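Local coordinates for protein phytochromobilin synthase (Solanum lycopersicum, PDB 6KME) that binds biliverdin IX alpha and probably reduces it, with electrons from ferredoxin, to phytochromobilin, the chromophore of plant phytochromes, at residues S171-S176 with Q228-T233; K272-Y277 with G286-K291; A102-K105 with P111-C114. The protein carries 1 engineered substitution. All blocks are in the same frame, centred on the assembly; numbering follows the deposited sequence.

Interaction 1: residues S171-S176 with Q228-T233; sequences SLRFFS and QHRYLT. With BLA (biliverdine IX alpha), chain B.
The CA atoms of Phe-174 and Tyr-231, 7.6 Å apart, mark the nearest backbone approach between the 171-176 turn and residues 228-233 of the long helix 218-238, and no hydrogen bond joins the two segments. The turn is closed by its own backbone bond from Phe-174 N to Ser-171 O (3.0 Å), and side chains do the rest. With CG opposite the carbonyl carbon (chi1 -54°), the Phe-174 ring is sent toward the helix, where its CD1 comes to 3.9 Å from CD1 of Tyr-231 and the two side chains cross at a slant. Further along the same ring, CE1 lies 3.7 Å from NH1 of Arg-230. That arginine is stretched out from CG to NE, which carries its guanidinium far enough to lay one face over Phe-174 CZ, the two planes inclined by 34°. A long, flat group suits this partly exposed position, since it lies along the outer end of a buried aromatic ring while keeping its charge near water. Phe-174 also stacks on Trp-234 of the same helix, and the Tyr-231 hydroxyl is hydrogen-bonded to Asn-131. Together the turn and the helix form part of the bilin pocket of this ferredoxin-dependent bilin reductase, where biliverdin lies between the helices and the sheet. Its vinyl end atom CBB sits 3.7 Å from Phe-174 CB, with the Tyr-231 ring lying near it at a slant, while CE1 of Phe-175 is 3.8 Å from vinyl atom CAB. Such apolar aromatic walls suit a vinyl group, which offers nothing to hydrogen-bond. The polar grip comes from Ser-171, whose OG donates to the lactam oxygen OB of biliverdin over 2.7 Å. The Ser-171 carbonyl oxygen lies over the Phe-175 ring centre, on the same side as the bilin.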
loop_
_atom_site.group_PDB
_atom_site.type_symbol
_atom_site.label_atom_id
_atom_site.label_comp_id
_atom_site.label_asym_id
_atom_site.label_seq_id
_atom_site.Cartn_x
_atom_site.Cartn_y
_atom_site.Cartn_z
ATOM N N SER A 171 6.671 9.734 -3.296
ATOM C CA SER A 171 5.573 8.771 -3.221
ATOM C C SER A 171 4.918 8.548 -4.581
ATOM O O SER A 171 4.429 7.440 -4.855
ATOM C CB SER A 171 4.532 9.227 -2.193
ATOM O OG SER A 171 5.079 9.207 -0.879
ATOM N N LEU A 172 4.938 9.558 -5.461
ATOM C CA LEU A 172 4.309 9.409 -6.772
ATOM C C LEU A 172 5.001 8.357 -7.625
ATOM O O LEU A 172 4.372 7.782 -8.521
ATOM C CB LEU A 172 4.291 10.736 -7.527
ATOM C CG LEU A 172 3.101 11.690 -7.393
ATOM C CD1 LEU A 172 2.959 12.457 -8.698
ATOM C CD2 LEU A 172 1.805 11.004 -7.070
ATOM N N ARG A 173 6.295 8.115 -7.392
ATOM C CA ARG A 173 7.018 7.044 -8.078
ATOM C C ARG A 173 6.279 5.716 -7.985
ATOM O O ARG A 173 6.464 4.839 -8.836
ATOM C CB ARG A 173 8.431 6.876 -7.482
ATOM C CG ARG A 173 9.324 8.130 -7.522
ATOM C CD ARG A 173 10.591 8.030 -6.628
ATOM N NE ARG A 173 11.429 9.236 -6.744
ATOM C CZ ARG A 173 12.597 9.419 -6.125
ATOM N NH1 ARG A 173 13.081 8.472 -5.327
ATOM N NH2 ARG A 173 13.284 10.555 -6.297
ATOM N N PHE A 174 5.461 5.542 -6.942
ATOM C CA PHE A 174 4.834 4.267 -6.628
ATOM C C PHE A 174 3.326 4.239 -6.865
ATOM O O PHE A 174 2.705 3.193 -6.654
ATOM C CB PHE A 174 5.152 3.891 -5.167
ATOM C CG PHE A 174 6.627 3.887 -4.860
ATOM C CD1 PHE A 174 7.437 2.827 -5.274
ATOM C CD2 PHE A 174 7.221 4.966 -4.201
ATOM C CE1 PHE A 174 8.808 2.823 -5.013
ATOM C CE2 PHE A 174 8.597 4.969 -3.930
ATOM C CZ PHE A 174 9.390 3.894 -4.339
ATOM N N PHE A 175 2.718 5.336 -7.305
ATOM C CA PHE A 175 1.267 5.385 -7.445
ATOM C C PHE A 175 0.857 5.175 -8.900
ATOM O O PHE A 175 1.589 5.528 -9.827
ATOM C CB PHE A 175 0.710 6.722 -6.940
ATOM C CG PHE A 175 0.747 6.879 -5.441
ATOM C CD1 PHE A 175 1.067 5.803 -4.612
ATOM C CD2 PHE A 175 0.451 8.104 -4.855
ATOM C CE1 PHE A 175 1.097 5.947 -3.238
ATOM C CE2 PHE A 175 0.478 8.255 -3.460
ATOM C CZ PHE A 175 0.798 7.181 -2.662
ATOM N N SER A 176 -0.326 4.601 -9.087
ATOM C CA SER A 176 -0.901 4.358 -10.406
ATOM C C SER A 176 -1.765 5.538 -10.824
ATOM O O SER A 176 -2.065 6.414 -10.015
ATOM C CB SER A 176 -1.722 3.074 -10.365
ATOM O OG SER A 176 -3.077 3.366 -10.086
ATOM N N GLN A 228 9.828 -5.366 -6.573
ATOM C CA GLN A 228 9.100 -5.524 -5.318
ATOM C C GLN A 228 9.986 -5.207 -4.114
ATOM O O GLN A 228 9.536 -4.544 -3.170
ATOM C CB GLN A 228 8.524 -6.943 -5.187
ATOM C CG GLN A 228 7.674 -7.096 -3.915
ATOM C CD GLN A 228 6.919 -8.424 -3.792
ATOM O OE1 GLN A 228 6.534 -8.813 -2.691
ATOM N NE2 GLN A 228 6.682 -9.101 -4.918
ATOM N N HIS A 229 11.243 -5.675 -4.122
ATOM C CA HIS A 229 12.138 -5.410 -2.996
ATOM C C HIS A 229 12.377 -3.913 -2.822
ATOM O O HIS A 229 12.368 -3.401 -1.694
ATOM C CB HIS A 229 13.469 -6.143 -3.180
ATOM C CG HIS A 229 14.410 -5.959 -2.030
ATOM N ND1 HIS A 229 15.566 -5.216 -2.124
ATOM C CD2 HIS A 229 14.346 -6.391 -0.748
ATOM C CE1 HIS A 229 16.184 -5.213 -0.957
ATOM N NE2 HIS A 229 15.463 -5.918 -0.104
ATOM N N ARG A 230 12.578 -3.198 -3.933
ATOM C CA ARG A 230 12.739 -1.748 -3.879
ATOM C C ARG A 230 11.516 -1.077 -3.264
ATOM O O ARG A 230 11.645 -0.165 -2.439
ATOM C CB ARG A 230 13.005 -1.212 -5.291
ATOM C CG ARG A 230 13.161 0.327 -5.393
ATOM C CD ARG A 230 13.470 0.729 -6.857
ATOM N NE ARG A 230 13.337 2.168 -7.074
ATOM C CZ ARG A 230 12.219 2.770 -7.484
ATOM N NH1 ARG A 230 11.127 2.054 -7.734
ATOM N NH2 ARG A 230 12.189 4.094 -7.653
ATOM N N TYR A 231 10.319 -1.524 -3.652
ATOM C CA TYR A 231 9.076 -0.991 -3.097
ATOM C C TYR A 231 8.979 -1.250 -1.596
ATOM O O TYR A 231 8.637 -0.350 -0.824
ATOM C CB TYR A 231 7.891 -1.611 -3.841
ATOM C CG TYR A 231 6.515 -1.365 -3.250
ATOM C CD1 TYR A 231 5.690 -0.362 -3.759
ATOM C CD2 TYR A 231 6.013 -2.171 -2.221
ATOM C CE1 TYR A 231 4.421 -0.142 -3.249
ATOM C CE2 TYR A 231 4.749 -1.956 -1.696
ATOM C CZ TYR A 231 3.951 -0.945 -2.223
ATOM O OH TYR A 231 2.689 -0.721 -1.722
ATOM N N LEU A 232 9.254 -2.488 -1.164
ATOM C CA LEU A 232 9.223 -2.800 0.265
ATOM C C LEU A 232 10.270 -1.990 1.017
ATOM O O LEU A 232 10.053 -1.586 2.169
ATOM C CB LEU A 232 9.481 -4.300 0.496
ATOM C CG LEU A 232 8.490 -5.262 -0.152
ATOM C CD1 LEU A 232 8.981 -6.719 -0.024
ATOM C CD2 LEU A 232 7.112 -5.074 0.472
ATOM N N THR A 233 11.425 -1.782 0.397
ATOM C CA THR A 233 12.492 -1.050 1.062
ATOM C C THR A 233 12.097 0.405 1.272
ATOM O O THR A 233 12.301 0.962 2.361
ATOM C CB THR A 233 13.776 -1.150 0.246
ATOM O OG1 THR A 233 14.221 -2.514 0.213
ATOM C CG2 THR A 233 14.858 -0.278 0.864
HETATM C CHA BLA B . -0.248 10.685 6.042
HETATM N NA BLA B . 0.067 8.680 4.429
HETATM C C1A BLA B . 0.070 10.059 4.694
HETATM C C2A BLA B . 0.447 10.742 3.456
HETATM C C3A BLA B . 0.673 9.708 2.445
HETATM C C4A BLA B . 0.433 8.441 3.073
HETATM C CMA BLA B . 1.067 9.865 0.974
HETATM C CAA BLA B . 0.587 12.288 3.362
HETATM C CBA BLA B . 1.923 12.695 3.922
HETATM C CGA BLA B . 3.022 12.694 2.797
HETATM O O1A BLA B . 2.680 13.351 1.858
HETATM O O2A BLA B . 3.990 12.052 3.081
HETATM C CHB BLA B . 0.500 7.036 2.458
HETATM N NB BLA B . 2.474 7.091 1.041
HETATM C C1B BLA B . 1.444 6.367 1.686
HETATM C C2B BLA B . 1.469 4.987 0.900
HETATM C C3B BLA B . 2.608 4.914 0.106
HETATM C C4B BLA B . 3.310 6.268 0.226
HETATM C CMB BLA B . 0.488 3.889 1.269
HETATM O OB BLA B . 4.379 6.670 -0.203
HETATM C CAB BLA B . 3.292 3.966 -0.848
HETATM C CBB BLA B . 4.448 3.913 -1.550
HETATM N NC BLA B . -0.899 5.769 7.918
HETATM C C1C BLA B . -0.950 4.395 7.585
HETATM C C2C BLA B . -0.957 3.648 8.926
HETATM C C3C BLA B . -0.915 4.609 9.937
HETATM C C4C BLA B . -0.876 6.020 9.303
HETATM C CMC BLA B . -0.999 2.115 8.911
HETATM O OC BLA B . -0.976 4.102 6.401
HETATM C CAC BLA B . -0.902 4.335 11.398
HETATM C CBC BLA B . -0.382 3.341 12.152
HETATM C CHD BLA B . -0.817 7.313 9.751
HETATM N ND BLA B . -0.514 8.715 7.593
HETATM C C1D BLA B . -0.648 8.567 8.911
HETATM C C2D BLA B . -0.629 9.892 9.650
HETATM C C3D BLA B . -0.482 10.878 8.691
HETATM C C4D BLA B . -0.399 10.157 7.314
HETATM C CMD BLA B . -0.759 9.932 11.161
HETATM C CAD BLA B . -0.393 12.406 8.779
HETATM C CBD BLA B . 0.909 12.909 9.373
HETATM C CGD BLA B . 2.193 12.701 8.456
HETATM O O1D BLA B . 3.102 12.180 9.078
HETATM O O2D BLA B . 2.051 13.097 7.306
#

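Interaction 2: residues K272-Y277 with G286-K291; sequences KTFLDY and GKVNEK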
loop_
_atom_site.group_PDB
_atom_site.type_symbol
_atom_site.label_atom_id
_atom_site.label_comp_id
_atom_site.label_asym_id
_atom_site.label_seq_id
_atom_site.Cartn_x
_atom_site.Cartn_y
_atom_site.Cartn_z
ATOM N N LYS A 272 20.087 -5.142 -1.445
ATOM C CA LYS A 272 20.315 -3.705 -1.497
ATOM C C LYS A 272 19.650 -2.997 -0.322
ATOM O O LYS A 272 18.566 -3.386 0.135
ATOM C CB LYS A 272 19.803 -3.133 -2.816
ATOM C CG LYS A 272 20.621 -3.554 -4.031
ATOM C CD LYS A 272 20.059 -2.925 -5.304
ATOM C CE LYS A 272 20.779 -3.435 -6.551
ATOM N NZ LYS A 272 20.285 -2.753 -7.784
ATOM N N THR A 273 20.317 -1.955 0.175
ATOM C CA THR A 273 19.798 -1.111 1.239
ATOM C C THR A 273 18.937 0.010 0.664
ATOM O O THR A 273 18.924 0.267 -0.541
ATOM C CB THR A 273 20.938 -0.493 2.050
ATOM O OG1 THR A 273 21.689 0.385 1.205
ATOM C CG2 THR A 273 21.856 -1.575 2.591
ATOM N N PHE A 274 18.211 0.686 1.560
ATOM C CA PHE A 274 17.505 1.907 1.183
ATOM C C PHE A 274 18.440 2.894 0.484
ATOM O O PHE A 274 18.090 3.450 -0.562
ATOM C CB PHE A 274 16.859 2.529 2.425
ATOM C CG PHE A 274 16.073 3.782 2.145
ATOM C CD1 PHE A 274 14.732 3.714 1.817
ATOM C CD2 PHE A 274 16.682 5.030 2.203
ATOM C CE1 PHE A 274 14.002 4.876 1.560
ATOM C CE2 PHE A 274 15.962 6.193 1.933
ATOM C CZ PHE A 274 14.619 6.113 1.613
ATOM N N LEU A 275 19.655 3.093 1.007
ATOM C CA LEU A 275 20.551 4.050 0.346
ATOM C C LEU A 275 21.086 3.538 -0.991
ATOM O O LEU A 275 21.444 4.351 -1.851
ATOM C CB LEU A 275 21.707 4.435 1.269
ATOM C CG LEU A 275 21.323 5.320 2.474
ATOM C CD1 LEU A 275 22.593 5.653 3.306
ATOM C CD2 LEU A 275 20.594 6.600 2.050
ATOM N N ASP A 276 21.135 2.220 -1.203
ATOM C CA ASP A 276 21.484 1.715 -2.529
ATOM C C ASP A 276 20.445 2.132 -3.566
ATOM O O ASP A 276 20.795 2.474 -4.701
ATOM C CB ASP A 276 21.622 0.188 -2.511
ATOM C CG ASP A 276 22.855 -0.288 -1.775
ATOM O OD1 ASP A 276 23.859 0.456 -1.712
ATOM O OD2 ASP A 276 22.815 -1.423 -1.255
ATOM N N TYR A 277 19.162 2.104 -3.197
ATOM C CA TYR A 277 18.106 2.456 -4.145
ATOM C C TYR A 277 17.911 3.964 -4.240
ATOM O O TYR A 277 17.583 4.484 -5.313
ATOM C CB TYR A 277 16.772 1.823 -3.737
ATOM C CG TYR A 277 16.673 0.322 -3.861
ATOM C CD1 TYR A 277 16.715 -0.303 -5.112
ATOM C CD2 TYR A 277 16.494 -0.474 -2.731
ATOM C CE1 TYR A 277 16.624 -1.688 -5.229
ATOM C CE2 TYR A 277 16.390 -1.862 -2.841
ATOM C CZ TYR A 277 16.449 -2.458 -4.095
ATOM O OH TYR A 277 16.345 -3.827 -4.209
ATOM N N GLY A 286 26.704 9.414 6.342
ATOM C CA GLY A 286 26.411 8.092 5.823
ATOM C C GLY A 286 25.115 7.482 6.308
ATOM O O GLY A 286 24.789 6.357 5.908
ATOM N N LYS A 287 24.368 8.188 7.147
ATOM C CA LYS A 287 23.067 7.753 7.625
ATOM C C LYS A 287 21.980 8.155 6.631
ATOM O O LYS A 287 22.222 8.886 5.669
ATOM C CB LYS A 287 22.796 8.360 9.007
ATOM C CG LYS A 287 23.880 8.046 10.036
ATOM C CD LYS A 287 23.627 8.748 11.369
ATOM C CE LYS A 287 24.609 8.278 12.438
ATOM N NZ LYS A 287 24.308 8.834 13.791
ATOM N N VAL A 288 20.768 7.661 6.873
ATOM C CA VAL A 288 19.609 8.024 6.060
ATOM C C VAL A 288 19.062 9.366 6.529
ATOM O O VAL A 288 18.796 9.559 7.717
ATOM C CB VAL A 288 18.531 6.938 6.135
ATOM C CG1 VAL A 288 17.297 7.381 5.359
ATOM C CG2 VAL A 288 19.079 5.614 5.563
ATOM N N ASN A 289 18.883 10.293 5.593
ATOM C CA ASN A 289 18.367 11.616 5.929
ATOM C C ASN A 289 17.026 11.516 6.652
ATOM O O ASN A 289 16.134 10.771 6.233
ATOM C CB ASN A 289 18.225 12.441 4.650
ATOM C CG ASN A 289 18.086 13.924 4.922
ATOM O OD1 ASN A 289 17.260 14.341 5.734
ATOM N ND2 ASN A 289 18.905 14.729 4.246
ATOM N N GLU A 290 16.878 12.284 7.740
ATOM C CA GLU A 290 15.641 12.256 8.522
ATOM C C GLU A 290 14.432 12.770 7.752
ATOM O O GLU A 290 13.295 12.486 8.148
ATOM C CB GLU A 290 15.797 13.095 9.797
ATOM C CG GLU A 290 16.551 12.414 10.909
ATOM C CD GLU A 290 16.736 13.328 12.112
ATOM O OE1 GLU A 290 16.578 14.562 11.955
ATOM O OE2 GLU A 290 17.032 12.808 13.211
ATOM N N LYS A 291 14.638 13.544 6.690
ATOM C CA LYS A 291 13.506 14.023 5.907
ATOM C C LYS A 291 12.766 12.862 5.266
ATOM O O LYS A 291 13.383 11.922 4.756
ATOM C CB LYS A 291 13.978 14.984 4.817
ATOM C CG LYS A 291 14.505 16.289 5.359
ATOM C CD LYS A 291 14.507 17.341 4.279
ATOM C CE LYS A 291 15.845 17.427 3.601
ATOM N NZ LYS A 291 16.417 18.812 3.716
#
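A short helical turn, 274-277, meets the loop 286-291, which leads on to strand 297-298, where Phe-274 and Leu-275 pack on Val-288. The CA atoms of Leu-275 and Val-288 are 7.0 Å apart, and no hydrogen bond passes between the segments. Val-288 is forked, and each branch takes its own partner: CG2 lies 3.8 Å from CG of Leu-275, while CG1 lies 3.9 Å from CE2 of Phe-274. The leucine and valine side chains run past one another in opposite senses, whereas the phenylalanine and valine side chains cross at about a right angle. Phe-274 has its CG opposite the backbone N (chi1 -179°), which swings the ring toward the valine; its other neighbours include Tyr-281, edge-to-face, and Thr-233 of helix 218-238. Leu-275 extends past the valine, and its CD1 comes to 3.5 Å from the carbonyl oxygen of Gly-286. With an alanine here, CG and both methyls would be gone, and Val-288 CG2 would probably lose its leucine partner, leaving a gap between the helical turn and the loop. Gly-286 itself suits its place because any side chain at its positive phi would be pressed against the preceding carbonyl oxygen. Each segment is stiffened from within. Thr-273 N donates to Asp-276 OD2 over 2.9 Å, nearly straight at 169°, and Asp-276 N returns a bond to Thr-273 OG1 over 3.1 Å. In the loop, Lys-291 N reaches Asn-289 OD1 at 2.9 Å. The reciprocal Thr-273/Asp-276 bonds form the capping box of a helix N-terminus, with Thr-273 at the N-cap, and the asparagine bond makes an Asx turn in the loop.

Interaction 3: residues A102-K105 with P111-C114; sequences AFPK and PIFC
Ala-102 and Phe-113 face each other as an antiparallel hydrogen-bonded pair. Ala-102 N donates to Phe-113 O over 3.1 Å at 158°, and the return bond from Phe-113 N to Ala-102 O, 3.3 Å long and bent to 133°, is weak. Their CB atoms lie 4.0 Å apart on one face of the sheet, where the small alanine lets the two CB atoms meet while the Phe-113 ring turns away toward helix 188-211. Ile-112 joins the strands through its branches: CG2, opposite the backbone N, reaches the edge of the Phe-103 ring at CD1 (3.7 Å), and CG1 packs on CD of Pro-104 (3.8 Å). Pro-104 has no N-H to give and fits where this strand ends.

Further out, two helices cover the sheet. Ala-102 touches Trp-205 of helix 188-211, whose NE1 also hydrogen-bonds Pro-111 O, and Phe-113 meets Tyr-202 edge-to-face. Phe-103 and Ile-112 lie instead against helix 218-238. This is a beta hairpin within a broad antiparallel sheet flanked by helices, the alpha/beta/alpha sandwich of the ferredoxin-dependent bilin reductases.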
loop_
_atom_site.group_PDB
_atom_site.type_symbol
_atom_site.label_atom_id
_atom_site.label_comp_id
_atom_site.label_asym_id
_atom_site.label_seq_id
_atom_site.Cartn_x
_atom_site.Cartn_y
_atom_site.Cartn_z
ATOM N N ALA A 102 -1.721 -6.661 -0.696
ATOM C CA ALA A 102 -1.504 -7.935 -1.371
ATOM C C ALA A 102 -0.215 -7.829 -2.173
ATOM O O ALA A 102 -0.106 -6.983 -3.072
ATOM C CB ALA A 102 -2.685 -8.291 -2.272
ATOM N N PHE A 103 0.764 -8.664 -1.820
ATOM C CA PHE A 103 2.048 -8.727 -2.501
ATOM C C PHE A 103 2.083 -9.967 -3.381
ATOM O O PHE A 103 1.932 -11.088 -2.856
ATOM C CB PHE A 103 3.192 -8.782 -1.495
ATOM C CG PHE A 103 3.273 -7.576 -0.568
ATOM C CD1 PHE A 103 3.115 -6.290 -1.054
ATOM C CD2 PHE A 103 3.528 -7.749 0.789
ATOM C CE1 PHE A 103 3.198 -5.191 -0.198
ATOM C CE2 PHE A 103 3.616 -6.658 1.652
ATOM C CZ PHE A 103 3.449 -5.378 1.159
ATOM N N PRO A 104 2.317 -9.841 -4.684
ATOM C CA PRO A 104 2.372 -11.032 -5.545
ATOM C C PRO A 104 3.710 -11.753 -5.453
ATOM O O PRO A 104 4.736 -11.185 -5.067
ATOM C CB PRO A 104 2.153 -10.459 -6.954
ATOM C CG PRO A 104 2.669 -9.050 -6.869
ATOM C CD PRO A 104 2.448 -8.582 -5.444
ATOM N N LYS A 105 3.680 -13.043 -5.809
ATOM C CA LYS A 105 4.921 -13.753 -6.029
ATOM C C LYS A 105 5.612 -13.156 -7.254
ATOM O O LYS A 105 4.946 -12.667 -8.171
ATOM C CB LYS A 105 4.668 -15.254 -6.216
ATOM C CG LYS A 105 4.176 -15.937 -4.942
ATOM C CD LYS A 105 3.864 -17.409 -5.135
ATOM C CE LYS A 105 3.225 -17.985 -3.876
ATOM N NZ LYS A 105 2.802 -19.405 -4.063
ATOM N N PRO A 111 0.120 -5.638 -10.141
ATOM C CA PRO A 111 0.219 -4.515 -9.211
ATOM C C PRO A 111 0.055 -4.990 -7.773
ATOM O O PRO A 111 -0.545 -6.030 -7.490
ATOM C CB PRO A 111 -0.937 -3.594 -9.631
ATOM C CG PRO A 111 -1.190 -3.925 -11.069
ATOM C CD PRO A 111 -0.900 -5.412 -11.187
ATOM N N ILE A 112 0.620 -4.210 -6.858
ATOM C CA ILE A 112 0.452 -4.425 -5.426
ATOM C C ILE A 112 -0.815 -3.710 -4.968
ATOM O O ILE A 112 -0.946 -2.495 -5.143
ATOM C CB ILE A 112 1.682 -3.929 -4.657
ATOM C CG1 ILE A 112 2.859 -4.865 -4.946
ATOM C CG2 ILE A 112 1.366 -3.827 -3.179
ATOM C CD1 ILE A 112 4.221 -4.307 -4.543
ATOM N N PHE A 113 -1.765 -4.460 -4.406
ATOM C CA PHE A 113 -2.958 -3.832 -3.859
ATOM C C PHE A 113 -2.597 -3.159 -2.546
ATOM O O PHE A 113 -1.916 -3.747 -1.705
ATOM C CB PHE A 113 -4.099 -4.836 -3.642
ATOM C CG PHE A 113 -5.380 -4.173 -3.179
ATOM C CD1 PHE A 113 -6.264 -3.619 -4.105
ATOM C CD2 PHE A 113 -5.668 -4.046 -1.819
ATOM C CE1 PHE A 113 -7.436 -2.960 -3.680
ATOM C CE2 PHE A 113 -6.822 -3.394 -1.386
ATOM C CZ PHE A 113 -7.714 -2.854 -2.323
ATOM N N CYS A 114 -3.066 -1.923 -2.367
ATOM C CA CYS A 114 -2.626 -1.072 -1.265
ATOM C C CYS A 114 -3.816 -0.285 -0.722
ATOM O O CYS A 114 -4.433 0.493 -1.457
ATOM C CB CYS A 114 -1.515 -0.135 -1.751
ATOM S SG CYS A 114 -1.019 1.172 -0.599
#

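Overall arrangement
Helix 218-238 connects all three contacts. Interactions 1 and 3 have centres 11 Å apart and touch directly: Gln-228 NE2 probably hydrogen-bonds Pro-104 O over 2.9 Å, and Tyr-231 CD2 packs on Ile-112 CD1 at 3.6 Å. Interactions 1 and 2, with centres 15 Å apart, meet on another side of the helix, where His-229 ND1 and Tyr-277 OH are 2.6 Å apart in a probable hydrogen bond. Interactions 2 and 3 do not touch, their nearest atoms being about 12 Å apart. Biliverdin is contacted by 171-176 and by Cys-114, whereas the side chain of Phe-274 stays about 10 Å from it, at the periphery.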